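Long-range contacts in Lys-gingipain W83 (Porphyromonas gingivalis, PDB 6I9A), which cleaves proteins after lysine residues as the catalytic subunit of a secreted cysteine protease that may act as a virulence factor in periodontal disease: residues Val78-Val83 / Pro114-Phe119; Thr118-Ala123 / His358-Gly363. All blocks are in the same frame, centred on the assembly; numbering follows the deposited sequence. Where two conformers were deposited one is given.

Contact 1 of 2, residues Val78-Val83 / Pro114-Phe119; sequences VFLALV and PEMYTF. With CA (calcium ion), chain G.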
loop_
_atom_site.group_PDB
_atom_site.type_symbol
_atom_site.label_atom_id
_atom_site.label_comp_id
_atom_site.label_asym_id
_atom_site.label_seq_id
_atom_site.Cartn_x
_atom_site.Cartn_y
_atom_site.Cartn_z
ATOM N N VAL A 78 -9.124 1.947 -10.149
ATOM C CA VAL A 78 -9.057 1.748 -8.701
ATOM C C VAL A 78 -7.765 2.404 -8.170
ATOM O O VAL A 78 -7.794 3.101 -7.164
ATOM C CB VAL A 78 -9.085 0.217 -8.411
ATOM C CG1 VAL A 78 -8.834 -0.029 -6.915
ATOM C CG2 VAL A 78 -10.454 -0.379 -8.866
ATOM N N PHE A 79 -6.653 2.082 -8.813
ATOM C CA PHE A 79 -5.347 2.580 -8.448
ATOM C C PHE A 79 -4.806 3.564 -9.444
ATOM O O PHE A 79 -5.020 3.435 -10.659
ATOM C CB PHE A 79 -4.308 1.445 -8.384
ATOM C CG PHE A 79 -4.549 0.453 -7.264
ATOM C CD1 PHE A 79 -4.174 0.750 -5.949
ATOM C CD2 PHE A 79 -5.153 -0.784 -7.521
ATOM C CE1 PHE A 79 -4.413 -0.181 -4.921
ATOM C CE2 PHE A 79 -5.376 -1.697 -6.501
ATOM C CZ PHE A 79 -5.052 -1.363 -5.208
ATOM N N LEU A 80 -4.022 4.503 -8.927
ATOM C CA LEU A 80 -3.191 5.430 -9.677
ATOM C C LEU A 80 -1.756 5.228 -9.227
ATOM O O LEU A 80 -1.428 5.529 -8.099
ATOM C CB LEU A 80 -3.665 6.884 -9.468
ATOM C CG LEU A 80 -2.748 7.949 -10.053
ATOM C CD1 LEU A 80 -2.676 7.861 -11.596
ATOM C CD2 LEU A 80 -3.223 9.348 -9.638
ATOM N N ALA A 81 -0.902 4.726 -10.143
ATOM C CA ALA A 81 0.510 4.514 -9.875
ATOM C C ALA A 81 1.328 5.605 -10.544
ATOM O O ALA A 81 1.301 5.747 -11.766
ATOM C CB ALA A 81 0.945 3.161 -10.401
ATOM N N LEU A 82 2.010 6.423 -9.757
ATOM C CA LEU A 82 2.904 7.470 -10.245
ATOM C C LEU A 82 4.299 6.923 -10.167
ATOM O O LEU A 82 4.735 6.458 -9.106
ATOM C CB LEU A 82 2.761 8.746 -9.376
ATOM C CG LEU A 82 1.348 9.270 -9.221
ATOM C CD1 LEU A 82 1.339 10.457 -8.238
ATOM C CD2 LEU A 82 0.781 9.708 -10.600
ATOM N N VAL A 83 5.023 6.909 -11.288
ATOM C CA VAL A 83 6.362 6.326 -11.336
ATOM C C VAL A 83 7.376 7.416 -11.667
ATOM O O VAL A 83 7.368 7.958 -12.780
ATOM C CB VAL A 83 6.424 5.159 -12.347
ATOM C CG1 VAL A 83 7.812 4.539 -12.339
ATOM C CG2 VAL A 83 5.344 4.132 -12.020
ATOM N N PRO A 114 -9.755 11.359 -2.187
ATOM C CA PRO A 114 -9.339 10.788 -3.478
ATOM C C PRO A 114 -10.397 9.936 -4.141
ATOM O O PRO A 114 -11.184 9.247 -3.460
ATOM C CB PRO A 114 -8.148 9.881 -3.108
ATOM C CG PRO A 114 -7.638 10.467 -1.812
ATOM C CD PRO A 114 -8.878 10.922 -1.083
ATOM N N GLU A 115 -10.355 9.904 -5.480
ATOM C CA GLU A 115 -11.159 8.976 -6.306
ATOM C C GLU A 115 -10.447 7.674 -6.562
ATOM O O GLU A 115 -11.116 6.727 -6.981
ATOM C CB GLU A 115 -11.495 9.656 -7.654
ATOM C CG GLU A 115 -12.841 10.399 -7.608
ATOM C CD GLU A 115 -12.931 11.409 -6.486
ATOM O OE1 GLU A 115 -13.596 11.091 -5.473
ATOM O OE2 GLU A 115 -12.329 12.505 -6.592
ATOM N N MET A 116 -9.108 7.637 -6.379
ATOM C CA MET A 116 -8.280 6.493 -6.671
ATOM C C MET A 116 -7.277 6.297 -5.551
ATOM O O MET A 116 -6.791 7.303 -5.005
ATOM C CB MET A 116 -7.500 6.713 -7.979
ATOM C CG MET A 116 -8.401 6.757 -9.221
ATOM S SD MET A 116 -7.574 7.472 -10.676
ATOM C CE MET A 116 -7.634 9.235 -10.233
ATOM N N TYR A 117 -6.868 5.064 -5.293
ATOM C CA TYR A 117 -5.753 4.793 -4.387
ATOM C C TYR A 117 -4.462 5.106 -5.091
ATOM O O TYR A 117 -4.133 4.461 -6.106
ATOM C CB TYR A 117 -5.754 3.316 -4.013
ATOM C CG TYR A 117 -6.706 2.880 -2.925
ATOM C CD1 TYR A 117 -7.131 3.769 -1.923
ATOM C CD2 TYR A 117 -7.086 1.546 -2.803
ATOM C CE1 TYR A 117 -7.921 3.329 -0.862
ATOM C CE2 TYR A 117 -7.883 1.098 -1.752
ATOM C CZ TYR A 117 -8.281 1.996 -0.774
ATOM O OH TYR A 117 -9.072 1.585 0.277
ATOM N N THR A 118 -3.740 6.115 -4.623
ATOM C CA THR A 118 -2.566 6.633 -5.279
ATOM C C THR A 118 -1.323 6.306 -4.524
ATOM O O THR A 118 -1.257 6.466 -3.291
ATOM C CB THR A 118 -2.745 8.163 -5.417
ATOM O OG1 THR A 118 -3.939 8.384 -6.201
ATOM C CG2 THR A 118 -1.591 8.843 -6.111
ATOM N N PHE A 119 -0.279 5.918 -5.248
ATOM C CA PHE A 119 1.028 5.664 -4.652
ATOM C C PHE A 119 2.070 6.115 -5.632
ATOM O O PHE A 119 1.817 6.210 -6.838
ATOM C CB PHE A 119 1.199 4.197 -4.238
ATOM C CG PHE A 119 1.019 3.212 -5.383
ATOM C CD1 PHE A 119 2.105 2.833 -6.167
ATOM C CD2 PHE A 119 -0.226 2.604 -5.621
ATOM C CE1 PHE A 119 1.961 1.878 -7.156
ATOM C CE2 PHE A 119 -0.359 1.681 -6.645
ATOM C CZ PHE A 119 0.731 1.311 -7.389
HETATM CA CA CA G . -13.223 13.262 -4.373
HETATM O O HOH W 1 -14.911 12.242 -3.026
HETATM O O HOH W 2 -11.836 15.152 -5.003
#
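A81 lies over one face of the F119 ring, its CA 4.2 Å from the ring centroid and 17° off the normal, a CH-pi contact that A81 CB continues at 3.5 Å from F119 CZ. Chi1 of 58° sets F119 CG in the crowded position between backbone N and carbonyl carbon, and from there the ring reaches back over strand 79-83. F79 CD1 meets the ring edge and rests on Y117 CB at 3.6 Å. The side holding L80 and T118 sets them side by side, pointing the same way, with T118 OG1 3.6 Å from L80 CB. Four backbone bonds fix the parallel register F79-Y117, L80-T118, A81-F119: Y117 N to V78 O, L80 N to Y117 O (2.8 Å), F119 N to L80 O, and L82 N to F119 O, nearly straight at 176°. Helix 56-72 packs on L80 and M116, helix 325-342 on Y117 and F119. Just ahead of the strand, E115 grips calcium with OE1 and OE2, each at 2.5 Å, in a site completed by D109, D111, the F113 carbonyl and two waters. The pairing thus rests on backbone bonds between largely apolar strands, while the bidentate E115 ties the same segment to calcium.

Contact 2 of 2, residues Thr118-Ala123 / His358-Gly363; sequences TFRMSA and HVLGDG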
loop_
_atom_site.group_PDB
_atom_site.type_symbol
_atom_site.label_atom_id
_atom_site.label_comp_id
_atom_site.label_asym_id
_atom_site.label_seq_id
_atom_site.Cartn_x
_atom_site.Cartn_y
_atom_site.Cartn_z
ATOM N N THR A 118 -3.740 6.115 -4.623
ATOM C CA THR A 118 -2.566 6.633 -5.279
ATOM C C THR A 118 -1.323 6.306 -4.524
ATOM O O THR A 118 -1.257 6.466 -3.291
ATOM C CB THR A 118 -2.745 8.163 -5.417
ATOM O OG1 THR A 118 -3.939 8.384 -6.201
ATOM C CG2 THR A 118 -1.591 8.843 -6.111
ATOM N N PHE A 119 -0.279 5.918 -5.248
ATOM C CA PHE A 119 1.028 5.664 -4.652
ATOM C C PHE A 119 2.070 6.115 -5.632
ATOM O O PHE A 119 1.817 6.210 -6.838
ATOM C CB PHE A 119 1.199 4.197 -4.238
ATOM C CG PHE A 119 1.019 3.212 -5.383
ATOM C CD1 PHE A 119 2.105 2.833 -6.167
ATOM C CD2 PHE A 119 -0.226 2.604 -5.621
ATOM C CE1 PHE A 119 1.961 1.878 -7.156
ATOM C CE2 PHE A 119 -0.359 1.681 -6.645
ATOM C CZ PHE A 119 0.731 1.311 -7.389
ATOM N N ARG A 120 3.281 6.338 -5.122
ATOM C CA ARG A 120 4.382 6.828 -5.927
ATOM C C ARG A 120 5.589 5.928 -5.791
ATOM O O ARG A 120 6.144 5.773 -4.700
ATOM C CB ARG A 120 4.732 8.287 -5.566
ATOM C CG ARG A 120 5.967 8.831 -6.289
ATOM C CD ARG A 120 6.320 10.227 -5.828
ATOM N NE ARG A 120 5.363 11.242 -6.263
ATOM C CZ ARG A 120 5.631 12.156 -7.198
ATOM N NH1 ARG A 120 6.744 12.059 -7.956
ATOM N NH2 ARG A 120 4.787 13.143 -7.413
ATOM N N MET A 121 5.999 5.309 -6.910
ATOM C CA MET A 121 7.223 4.542 -7.019
ATOM C C MET A 121 8.293 5.563 -7.344
ATOM O O MET A 121 8.589 5.823 -8.518
ATOM C CB MET A 121 7.072 3.479 -8.116
ATOM C CG MET A 121 5.856 2.568 -7.912
ATOM S SD MET A 121 6.203 1.202 -6.795
ATOM C CE MET A 121 6.874 0.173 -7.944
ATOM N N SER A 122 8.828 6.229 -6.322
ATOM C CA SER A 122 9.793 7.314 -6.542
ATOM C C SER A 122 11.196 6.757 -6.714
ATOM O O SER A 122 11.733 6.102 -5.794
ATOM C CB SER A 122 9.766 8.295 -5.368
ATOM O OG SER A 122 10.749 9.272 -5.680
ATOM N N ALA A 123 11.798 7.037 -7.867
ATOM C CA ALA A 123 13.133 6.564 -8.194
ATOM C C ALA A 123 13.866 7.664 -8.915
ATOM O O ALA A 123 13.237 8.424 -9.660
ATOM C CB ALA A 123 13.038 5.329 -9.088
ATOM N N HIS A 358 1.203 9.877 2.453
ATOM C CA HIS A 358 1.478 9.292 1.143
ATOM C C HIS A 358 1.946 7.879 1.283
ATOM O O HIS A 358 2.558 7.511 2.287
ATOM C CB HIS A 358 2.615 10.100 0.462
ATOM C CG HIS A 358 2.180 11.465 -0.001
ATOM N ND1 HIS A 358 2.032 12.511 0.872
ATOM C CD2 HIS A 358 1.813 11.885 -1.243
ATOM C CE1 HIS A 358 1.587 13.544 0.142
ATOM N NE2 HIS A 358 1.435 13.207 -1.139
ATOM N N VAL A 359 1.747 7.125 0.177
ATOM C CA VAL A 359 2.417 5.859 -0.027
ATOM C C VAL A 359 3.583 6.091 -1.006
ATOM O O VAL A 359 3.363 6.587 -2.128
ATOM C CB VAL A 359 1.486 4.772 -0.591
ATOM C CG1 VAL A 359 2.294 3.474 -0.829
ATOM C CG2 VAL A 359 0.301 4.477 0.355
ATOM N N LEU A 360 4.778 5.667 -0.593
ATOM C CA LEU A 360 5.970 5.554 -1.455
ATOM C C LEU A 360 6.242 4.053 -1.613
ATOM O O LEU A 360 6.063 3.265 -0.673
ATOM C CB LEU A 360 7.169 6.282 -0.850
ATOM C CG LEU A 360 6.991 7.811 -0.865
ATOM C CD1 LEU A 360 7.887 8.495 0.169
ATOM C CD2 LEU A 360 7.297 8.357 -2.272
ATOM N N GLY A 361 6.625 3.647 -2.823
ATOM C CA GLY A 361 6.644 2.222 -3.126
ATOM C C GLY A 361 5.247 1.762 -3.540
ATOM O O GLY A 361 4.433 2.569 -4.000
ATOM N N ASP A 362 4.965 0.461 -3.463
ATOM C CA ASP A 362 3.789 -0.084 -4.135
ATOM C C ASP A 362 2.603 -0.227 -3.194
ATOM O O ASP A 362 2.491 -1.163 -2.387
ATOM C CB ASP A 362 4.170 -1.431 -4.761
ATOM C CG ASP A 362 3.062 -2.030 -5.625
ATOM O OD1 ASP A 362 1.933 -1.478 -5.616
ATOM O OD2 ASP A 362 3.343 -3.023 -6.344
ATOM N N GLY A 363 1.666 0.706 -3.334
ATOM C CA GLY A 363 0.458 0.737 -2.530
ATOM C C GLY A 363 -0.582 -0.313 -2.872
ATOM O O GLY A 363 -1.535 -0.550 -2.114
HETATM O O HOH W 3 -0.007 8.561 -1.846
#
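R120 brackets L360 with two backbone bonds, R120 N to V359 O at 3.0 Å and G361 N to R120 O at 2.9 Å. This single bridge joins strands whose N-to-C directions differ by 37°. The second bond is bent, 142° at the hydrogen, with its donor above the carbonyl plane of R120. On the N-terminal side of the bridge, one water links the chains, donating to T118 O and accepting from V359 N.

Beyond the bridge, segment 358-363 turns beneath the F119 ring, on the face opposite A81. G363 N sits 3.3 Å above the ring plane, near F119 CG; a CB on G363 would point at F119 and clash with its CB, and the missing side chain lets the backbone close on the ring. D362 lies beside F119 and points the same way. Its OD1 stands over the same ring face as G363 N, 3.5 Å from F119 CZ, carboxylate and ring planes 30° apart. S364 OG hydrogen-bonds OD1, while OD2 forms a salt bridge with K35 and a hydrogen bond with W31. V359 CG1 packs on F119 CB at 3.7 Å. Across the bridge, L360 CD2 touches R120 CD and S122 CB; the R120 guanidinium forms a salt bridge with D102.

The bracketed residue is the signature of parallel pairing, here joining edge strands of a parallel and a mixed sheet, consistent with the two alpha/beta subdomains of the gingipain catalytic domain.

How the contacts relate
From the N terminus, strand 79-83 comes first, and contact 1 closes a 30-residue excursion containing helix 103-106 and calcium ligands D109, D111 and F113. Contact 2 starts on the strand where contact 1 ends, sharing T118 and F119, and closes a far longer loop of 234 residues that includes H216 and C249. The loops therefore follow one another and neither nests inside the other. Strand 117-121 serves both: a probable hydrogen bond from M121 N to L82 O, 2.8 Å, carries its pairing with strand 79-83 into the second contact's segment, while F79 CE1 packs near G363 O. Together they tie the four-stranded parallel sheet to strand 357-361 of the six-stranded mixed sheet.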